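1-deoxy-D-xylulose 5-phosphate reductoisomerase (Moraxella catarrhalis, PDB 4ZQG) catalyses the NAD(P)H-dependent rearrangement and reduction of 1-deoxy-D-xylulose 5-phosphate to 2-C-methyl-D-erythritol 4-phosphate in the MEP pathway of isoprenoid synthesis. Local coordinates at residues L6-I18 with I92-I105. Numbering follows the deposited sequence.
Sequences LQSLAILGATGSI and IASDEAVDTVVAAI. With NAD (nicotinamide-adenine-dinucleotide), chain C.
L12 and I92 lie alongside one another pointing in opposite senses, L12 CD2 meeting I92 CG2 at 3.5 Å, while the V101 side chain lies aslant to L12, its CG1 against L12 CG. The same I92 methyl reaches A10 CB; V98 CG1 also packs on A10 CB, so a small alanine suits the place where helix 85-93 and the following turn close over the sheet. Beneath this apolar layer, strands 7-12 and 100-103 run parallel as central neighbours of the Rossmann sheet, joined by a ladder that includes A10 N to T100 O (2.8 Å, 172° at the hydrogen).

Polar side chains secure the start of the pair. Q7 extends with CG anti to the backbone N (chi1 -168°), bringing OE1 to 2.8 Å from T100 OG1, which donates from 26° out of the carbonyl plane. S8 OG donates to A97 O, and S8 N donates a hydrogen bond to D99 OD1 from above the carboxylate plane.

At the other end, I105 CD1 packs on L12 CB and I18 CG2 on A104 CB (3.5 Å). Glycine fits the dinucleotide-binding turn at G13, where phi is positive: a CB would run into A104 O and the carbonyl oxygen of L12. S17 N and I18 N, at the start of helix 17-26, donate to NAD O2A and O2N, each at 3.0 Å, and T15 OG1 shares a hydrogen bond with O3B of the adenosine ribose. Polar bonds thus hold the start of the strand pair and apolar contacts pack its C-terminal end beside the cofactor, where backbone N-H groups, probably aided by the helix dipole, receive the negative diphosphate.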
ATOM      1  N   LEU A   6     -13.728 -14.896 -24.360  1.00 83.46           N
ATOM      2  CA  LEU A   6     -12.567 -15.316 -23.504  1.00 80.28           C
ATOM      3  C   LEU A   6     -11.300 -14.615 -23.929  1.00 76.38           C
ATOM      4  O   LEU A   6     -10.997 -14.559 -25.120  1.00 76.62           O
ATOM      5  CB  LEU A   6     -12.326 -16.810 -23.609  1.00 78.58           C
ATOM      6  CG  LEU A   6     -13.527 -17.668 -23.244  1.00 82.62           C
ATOM      7  CD1 LEU A   6     -13.134 -19.141 -23.278  1.00 81.68           C
ATOM      8  CD2 LEU A   6     -14.091 -17.272 -21.881  1.00 84.01           C
ATOM      9  N   GLN A   7     -10.564 -14.092 -22.958  1.00 71.61           N
ATOM     10  CA  GLN A   7      -9.268 -13.497 -23.231  1.00 68.68           C
ATOM     11  C   GLN A   7      -8.296 -14.582 -23.700  1.00 64.94           C
ATOM     12  O   GLN A   7      -7.985 -15.508 -22.975  1.00 61.47           O
ATOM     13  CB  GLN A   7      -8.740 -12.800 -21.984  1.00 69.29           C
ATOM     14  CG  GLN A   7      -7.527 -11.888 -22.171  1.00 69.27           C
ATOM     15  CD  GLN A   7      -7.134 -11.255 -20.856  1.00 66.59           C
ATOM     16  OE1 GLN A   7      -5.961 -11.023 -20.558  1.00 64.53           O
ATOM     17  NE2 GLN A   7      -8.134 -11.004 -20.042  1.00 67.79           N
ATOM     18  N   SER A   8      -7.826 -14.424 -24.929  1.00 63.16           N
ATOM     19  CA  SER A   8      -6.879 -15.307 -25.541  1.00 62.11           C
ATOM     20  C   SER A   8      -5.472 -15.078 -24.994  1.00 60.10           C
ATOM     21  O   SER A   8      -5.006 -13.964 -24.992  1.00 60.13           O
ATOM     22  CB  SER A   8      -6.915 -15.028 -27.023  1.00 63.78           C
ATOM     23  OG  SER A   8      -5.995 -15.832 -27.714  1.00 68.02           O
ATOM     24  N   LEU A   9      -4.804 -16.135 -24.536  1.00 58.12           N
ATOM     25  CA  LEU A   9      -3.451 -16.055 -23.976  1.00 56.70           C
ATOM     26  C   LEU A   9      -2.375 -16.765 -24.787  1.00 55.36           C
ATOM     27  O   LEU A   9      -2.558 -17.890 -25.178  1.00 53.49           O
ATOM     28  CB  LEU A   9      -3.433 -16.743 -22.625  1.00 57.50           C
ATOM     29  CG  LEU A   9      -3.630 -15.914 -21.388  1.00 59.33           C
ATOM     30  CD1 LEU A   9      -4.723 -14.861 -21.560  1.00 62.09           C
ATOM     31  CD2 LEU A   9      -3.942 -16.850 -20.243  1.00 59.05           C
ATOM     32  N   ALA A  10      -1.229 -16.119 -24.975  1.00 54.22           N
ATOM     33  CA  ALA A  10      -0.015 -16.803 -25.394  1.00 53.07           C
ATOM     34  C   ALA A  10       0.912 -16.772 -24.221  1.00 52.07           C
ATOM     35  O   ALA A  10       1.182 -15.699 -23.700  1.00 51.71           O
ATOM     36  CB  ALA A  10       0.627 -16.089 -26.562  1.00 53.20           C
ATOM     37  N   ILE A  11       1.404 -17.928 -23.802  1.00 51.70           N
ATOM     38  CA  ILE A  11       2.364 -17.997 -22.697  1.00 51.37           C
ATOM     39  C   ILE A  11       3.740 -18.395 -23.205  1.00 51.22           C
ATOM     40  O   ILE A  11       4.022 -19.555 -23.454  1.00 50.08           O
ATOM     41  CB  ILE A  11       1.903 -18.965 -21.614  1.00 51.54           C
ATOM     42  CG1 ILE A  11       0.531 -18.536 -21.105  1.00 52.06           C
ATOM     43  CG2 ILE A  11       2.918 -19.003 -20.495  1.00 50.65           C
ATOM     44  CD1 ILE A  11      -0.091 -19.539 -20.176  1.00 52.94           C
ATOM     45  N   LEU A  12       4.594 -17.399 -23.381  1.00 51.11           N
ATOM     46  CA  LEU A  12       5.905 -17.634 -23.889  1.00 50.99           C
ATOM     47  C   LEU A  12       6.743 -18.022 -22.711  1.00 50.50           C
ATOM     48  O   LEU A  12       6.919 -17.237 -21.802  1.00 51.38           O
ATOM     49  CB  LEU A  12       6.440 -16.372 -24.543  1.00 51.66           C
ATOM     50  CG  LEU A  12       5.704 -15.817 -25.748  1.00 52.76           C
ATOM     51  CD1 LEU A  12       6.703 -15.102 -26.638  1.00 54.11           C
ATOM     52  CD2 LEU A  12       5.105 -16.899 -26.593  1.00 53.95           C
ATOM     53  N   GLY A  13       7.282 -19.228 -22.719  1.00 50.73           N
ATOM     54  CA  GLY A  13       8.083 -19.719 -21.585  1.00 50.62           C
ATOM     55  C   GLY A  13       7.203 -20.483 -20.620  1.00 50.50           C
ATOM     56  O   GLY A  13       7.431 -20.463 -19.431  1.00 50.75           O
ATOM     57  N   ALA A  14       6.226 -21.214 -21.158  1.00 51.01           N
ATOM     58  CA  ALA A  14       5.195 -21.928 -20.366  1.00 50.45           C
ATOM     59  C   ALA A  14       5.658 -23.066 -19.489  1.00 49.71           C
ATOM     60  O   ALA A  14       4.896 -23.503 -18.645  1.00 49.98           O
ATOM     61  CB  ALA A  14       4.091 -22.448 -21.278  1.00 50.20           C
ATOM     62  N   THR A  15       6.872 -23.544 -19.690  1.00 50.53           N
ATOM     63  CA  THR A  15       7.385 -24.727 -18.995  1.00 51.66           C
ATOM     64  C   THR A  15       8.202 -24.392 -17.799  1.00 51.18           C
ATOM     65  O   THR A  15       8.524 -25.263 -17.039  1.00 51.69           O
ATOM     66  CB  THR A  15       8.283 -25.608 -19.905  1.00 53.07           C
ATOM     67  OG1 THR A  15       9.316 -24.812 -20.524  1.00 54.38           O
ATOM     68  CG2 THR A  15       7.448 -26.267 -20.988  1.00 53.36           C
ATOM     69  N   GLY A  16       8.553 -23.131 -17.622  1.00 52.04           N
ATOM     70  CA  GLY A  16       9.378 -22.753 -16.487  1.00 52.52           C
ATOM     71  C   GLY A  16       8.562 -22.423 -15.245  1.00 52.94           C
ATOM     72  O   GLY A  16       7.351 -22.686 -15.168  1.00 53.22           O
ATOM     73  N   SER A  17       9.241 -21.811 -14.282  1.00 53.51           N
ATOM     74  CA  SER A  17       8.678 -21.524 -12.969  1.00 53.97           C
ATOM     75  C   SER A  17       7.460 -20.594 -13.089  1.00 51.24           C
ATOM     76  O   SER A  17       6.355 -20.885 -12.609  1.00 48.53           O
ATOM     77  CB  SER A  17       9.776 -20.854 -12.152  1.00 55.83           C
ATOM     78  OG  SER A  17       9.526 -21.004 -10.792  1.00 61.64           O
ATOM     79  N   ILE A  18       7.682 -19.494 -13.807  1.00 49.96           N
ATOM     80  CA  ILE A  18       6.666 -18.505 -14.047  1.00 49.87           C
ATOM     81  C   ILE A  18       5.499 -19.192 -14.772  1.00 49.70           C
ATOM     82  O   ILE A  18       4.328 -19.027 -14.414  1.00 50.68           O
ATOM     83  CB  ILE A  18       7.264 -17.279 -14.816  1.00 49.59           C
ATOM     84  CG1 ILE A  18       8.185 -16.492 -13.927  1.00 50.44           C
ATOM     85  CG2 ILE A  18       6.187 -16.365 -15.339  1.00 49.10           C
ATOM     86  CD1 ILE A  18       7.510 -15.788 -12.751  1.00 51.69           C
ATOM     87  N   ILE A  92       3.800 -16.132 -32.648  1.00 57.51           N
ATOM     88  CA  ILE A  92       2.850 -16.286 -31.566  1.00 57.12           C
ATOM     89  C   ILE A  92       2.628 -14.961 -30.899  1.00 57.61           C
ATOM     90  O   ILE A  92       1.491 -14.599 -30.597  1.00 57.26           O
ATOM     91  CB  ILE A  92       3.365 -17.282 -30.530  1.00 56.80           C
ATOM     92  CG1 ILE A  92       3.064 -18.694 -30.988  1.00 57.07           C
ATOM     93  CG2 ILE A  92       2.711 -17.059 -29.176  1.00 56.18           C
ATOM     94  CD1 ILE A  92       4.023 -19.699 -30.405  1.00 57.58           C
ATOM     95  N   ALA A  93       3.722 -14.228 -30.675  1.00 58.06           N
ATOM     96  CA  ALA A  93       3.643 -12.919 -30.038  1.00 57.60           C
ATOM     97  C   ALA A  93       2.862 -11.880 -30.820  1.00 58.93           C
ATOM     98  O   ALA A  93       2.327 -10.963 -30.202  1.00 59.62           O
ATOM     99  CB  ALA A  93       5.024 -12.393 -29.728  1.00 58.14           C
ATOM    100  N   SER A  94       2.788 -12.002 -32.153  1.00 60.27           N
ATOM    101  CA  SER A  94       2.053 -11.024 -32.976  1.00 60.62           C
ATOM    102  C   SER A  94       0.780 -11.559 -33.590  1.00 61.96           C
ATOM    103  O   SER A  94       0.138 -10.895 -34.406  1.00 64.80           O
ATOM    104  CB  SER A  94       2.947 -10.460 -34.080  1.00 60.86           C
ATOM    105  OG  SER A  94       3.512 -11.476 -34.853  1.00 60.97           O
ATOM    106  N   ASP A  95       0.393 -12.737 -33.157  1.00 61.57           N
ATOM    107  CA  ASP A  95      -0.707 -13.450 -33.738  1.00 61.97           C
ATOM    108  C   ASP A  95      -1.982 -12.631 -33.565  1.00 62.77           C
ATOM    109  O   ASP A  95      -2.318 -12.173 -32.462  1.00 60.36           O
ATOM    110  CB  ASP A  95      -0.774 -14.836 -33.068  1.00 61.58           C
ATOM    111  CG  ASP A  95      -1.784 -15.762 -33.694  1.00 61.98           C
ATOM    112  OD1 ASP A  95      -2.927 -15.304 -33.911  1.00 61.37           O
ATOM    113  OD2 ASP A  95      -1.433 -16.962 -33.914  1.00 62.38           O
ATOM    114  N   GLU A  96      -2.702 -12.467 -34.676  1.00 65.79           N
ATOM    115  CA  GLU A  96      -3.924 -11.655 -34.703  1.00 66.66           C
ATOM    116  C   GLU A  96      -4.932 -12.192 -33.693  1.00 65.33           C
ATOM    117  O   GLU A  96      -5.714 -11.453 -33.163  1.00 63.85           O
ATOM    118  CB  GLU A  96      -4.490 -11.587 -36.130  1.00 69.67           C
ATOM    119  CG  GLU A  96      -5.820 -10.860 -36.308  1.00 71.55           C
ATOM    120  N   ALA A  97      -4.862 -13.479 -33.387  1.00 65.12           N
ATOM    121  CA  ALA A  97      -5.842 -14.120 -32.506  1.00 65.66           C
ATOM    122  C   ALA A  97      -5.506 -14.108 -31.027  1.00 63.53           C
ATOM    123  O   ALA A  97      -6.306 -14.587 -30.228  1.00 61.87           O
ATOM    124  CB  ALA A  97      -6.052 -15.571 -32.955  1.00 66.70           C
ATOM    125  N   VAL A  98      -4.322 -13.602 -30.684  1.00 63.09           N
ATOM    126  CA  VAL A  98      -3.851 -13.524 -29.298  1.00 62.13           C
ATOM    127  C   VAL A  98      -4.177 -12.164 -28.690  1.00 63.58           C
ATOM    128  O   VAL A  98      -3.802 -11.135 -29.238  1.00 65.07           O
ATOM    129  CB  VAL A  98      -2.325 -13.679 -29.263  1.00 61.01           C
ATOM    130  CG1 VAL A  98      -1.775 -13.422 -27.890  1.00 60.54           C
ATOM    131  CG2 VAL A  98      -1.922 -15.055 -29.674  1.00 61.86           C
ATOM    132  N   ASP A  99      -4.833 -12.144 -27.537  1.00 64.25           N
ATOM    133  CA  ASP A  99      -5.038 -10.898 -26.797  1.00 62.47           C
ATOM    134  C   ASP A  99      -3.838 -10.597 -25.903  1.00 60.85           C
ATOM    135  O   ASP A  99      -3.359  -9.476 -25.871  1.00 64.61           O
ATOM    136  CB  ASP A  99      -6.281 -10.959 -25.888  1.00 63.37           C
ATOM    137  CG  ASP A  99      -7.591 -11.097 -26.654  1.00 65.80           C
ATOM    138  OD1 ASP A  99      -8.502 -11.752 -26.125  1.00 68.28           O
ATOM    139  OD2 ASP A  99      -7.736 -10.566 -27.770  1.00 67.53           O
ATOM    140  N   THR A 100      -3.368 -11.577 -25.151  1.00 58.16           N
ATOM    141  CA  THR A 100      -2.443 -11.310 -24.072  1.00 56.30           C
ATOM    142  C   THR A 100      -1.223 -12.182 -24.135  1.00 54.05           C
ATOM    143  O   THR A 100      -1.339 -13.341 -24.368  1.00 54.16           O
ATOM    144  CB  THR A 100      -3.147 -11.458 -22.714  1.00 57.15           C
ATOM    145  OG1 THR A 100      -4.222 -10.511 -22.659  1.00 58.69           O
ATOM    146  CG2 THR A 100      -2.185 -11.152 -21.534  1.00 56.41           C
ATOM    147  N   VAL A 101      -0.039 -11.608 -23.941  1.00 52.67           N
ATOM    148  CA  VAL A 101       1.178 -12.371 -23.983  1.00 51.33           C
ATOM    149  C   VAL A 101       1.812 -12.277 -22.638  1.00 51.13           C
ATOM    150  O   VAL A 101       1.999 -11.183 -22.112  1.00 52.07           O
ATOM    151  CB  VAL A 101       2.180 -11.832 -24.986  1.00 51.48           C
ATOM    152  CG1 VAL A 101       3.468 -12.616 -24.889  1.00 51.35           C
ATOM    153  CG2 VAL A 101       1.635 -11.937 -26.394  1.00 52.89           C
ATOM    154  N   VAL A 102       2.159 -13.430 -22.098  1.00 50.44           N
ATOM    155  CA  VAL A 102       2.896 -13.542 -20.881  1.00 49.35           C
ATOM    156  C   VAL A 102       4.346 -13.786 -21.320  1.00 50.33           C
ATOM    157  O   VAL A 102       4.674 -14.809 -21.865  1.00 49.62           O
ATOM    158  CB  VAL A 102       2.315 -14.713 -20.097  1.00 49.15           C
ATOM    159  CG1 VAL A 102       3.116 -15.034 -18.837  1.00 48.54           C
ATOM    160  CG2 VAL A 102       0.850 -14.426 -19.804  1.00 49.00           C
ATOM    161  N   ALA A 103       5.214 -12.813 -21.088  1.00 50.71           N
ATOM    162  CA  ALA A 103       6.568 -12.868 -21.559  1.00 51.33           C
ATOM    163  C   ALA A 103       7.431 -13.503 -20.512  1.00 51.73           C
ATOM    164  O   ALA A 103       7.944 -12.804 -19.682  1.00 51.67           O
ATOM    165  CB  ALA A 103       7.053 -11.453 -21.814  1.00 52.26           C
ATOM    166  N   ALA A 104       7.603 -14.820 -20.528  1.00 53.13           N
ATOM    167  CA  ALA A 104       8.389 -15.485 -19.459  1.00 53.11           C
ATOM    168  C   ALA A 104       9.562 -16.275 -19.946  1.00 53.64           C
ATOM    169  O   ALA A 104       9.979 -17.182 -19.258  1.00 52.05           O
ATOM    170  CB  ALA A 104       7.514 -16.375 -18.582  1.00 52.87           C
ATOM    171  N   ILE A 105      10.094 -15.919 -21.112  1.00 56.80           N
ATOM    172  CA  ILE A 105      11.339 -16.493 -21.585  1.00 60.22           C
ATOM    173  C   ILE A 105      12.427 -15.869 -20.774  1.00 61.06           C
ATOM    174  O   ILE A 105      12.434 -14.698 -20.654  1.00 63.06           O
ATOM    175  CB  ILE A 105      11.673 -16.103 -23.042  1.00 62.75           C
ATOM    176  CG1 ILE A 105      10.588 -16.514 -24.070  1.00 62.54           C
ATOM    177  CG2 ILE A 105      13.014 -16.704 -23.449  1.00 64.01           C
ATOM    178  CD1 ILE A 105       9.812 -17.729 -23.705  1.00 62.30           C
TER
HETATM  179  PA  NAD C 501      12.935 -20.700 -16.014  1.00 62.32           P
HETATM  180  O1A NAD C 501      14.399 -20.891 -16.222  1.00 61.38           O
HETATM  181  O2A NAD C 501      12.190 -21.466 -14.942  1.00 63.15           O
HETATM  182  O5B NAD C 501      12.110 -20.810 -17.400  1.00 62.55           O
HETATM  183  C5B NAD C 501      12.443 -20.098 -18.581  1.00 63.69           C
HETATM  184  C4B NAD C 501      11.446 -20.405 -19.711  1.00 65.55           C
HETATM  185  O4B NAD C 501      11.970 -19.809 -20.912  1.00 65.62           O
HETATM  186  C3B NAD C 501      11.258 -21.904 -19.983  1.00 66.06           C
HETATM  187  O3B NAD C 501       9.911 -22.219 -20.348  1.00 65.19           O
HETATM  188  C2B NAD C 501      12.193 -22.162 -21.154  1.00 66.67           C
HETATM  189  O2B NAD C 501      11.691 -23.126 -22.077  1.00 67.18           O
HETATM  190  C1B NAD C 501      12.324 -20.816 -21.857  1.00 67.13           C
HETATM  191  N9A NAD C 501      13.700 -20.616 -22.403  1.00 68.81           N
HETATM  192  C8A NAD C 501      14.849 -20.789 -21.726  1.00 69.50           C
HETATM  193  N7A NAD C 501      15.924 -20.539 -22.511  1.00 69.07           N
HETATM  194  C5A NAD C 501      15.474 -20.202 -23.719  1.00 68.03           C
HETATM  195  C6A NAD C 501      16.135 -19.835 -24.992  1.00 68.92           C
HETATM  196  N6A NAD C 501      17.502 -19.777 -25.075  1.00 70.26           N
HETATM  197  N1A NAD C 501      15.304 -19.571 -26.021  1.00 66.69           N
HETATM  198  C2A NAD C 501      13.945 -19.659 -25.918  1.00 67.37           C
HETATM  199  N3A NAD C 501      13.275 -19.997 -24.792  1.00 66.48           N
HETATM  200  C4A NAD C 501      13.998 -20.268 -23.668  1.00 68.19           C
HETATM  201  O3  NAD C 501      12.752 -19.112 -15.765  1.00 64.62           O
HETATM  202  PN  NAD C 501      11.874 -18.340 -14.654  1.00 60.55           P
HETATM  203  O1N NAD C 501      12.641 -18.503 -13.359  1.00 60.38           O
HETATM  204  O2N NAD C 501      10.426 -18.713 -14.860  1.00 58.61           O
HETATM  205  O5D NAD C 501      12.120 -16.856 -15.220  1.00 64.61           O
HETATM  206  C5D NAD C 501      11.360 -16.329 -16.310  1.00 65.61           C
HETATM  207  C4D NAD C 501      11.531 -14.810 -16.384  1.00 67.38           C
HETATM  208  O4D NAD C 501      10.731 -14.136 -15.409  1.00 69.58           O
HETATM  209  C3D NAD C 501      12.972 -14.419 -16.111  1.00 67.52           C
HETATM  210  O3D NAD C 501      13.266 -13.298 -16.937  1.00 65.20           O
HETATM  211  C2D NAD C 501      12.996 -14.077 -14.638  1.00 68.55           C
HETATM  212  O2D NAD C 501      14.084 -13.195 -14.323  1.00 68.81           O
HETATM  213  C1D NAD C 501      11.592 -13.494 -14.444  1.00 69.61           C
HETATM  214  N1N NAD C 501      11.088 -13.686 -13.075  1.00 70.35           N
HETATM  215  C2N NAD C 501      10.907 -14.928 -12.563  1.00 69.89           C
HETATM  216  C3N NAD C 501      10.455 -15.107 -11.238  1.00 69.06           C
HETATM  217  C7N NAD C 501      10.217 -16.470 -10.638  1.00 67.87           C
HETATM  218  O7N NAD C 501       9.563 -16.574  -9.616  1.00 65.08           O
HETATM  219  N7N NAD C 501      10.703 -17.560 -11.231  1.00 69.96           N
HETATM  220  C4N NAD C 501      10.192 -13.984 -10.470  1.00 64.65           C
HETATM  221  C5N NAD C 501      10.370 -12.745 -11.032  1.00 64.77           C
HETATM  222  C6N NAD C 501      10.822 -12.599 -12.332  1.00 66.65           C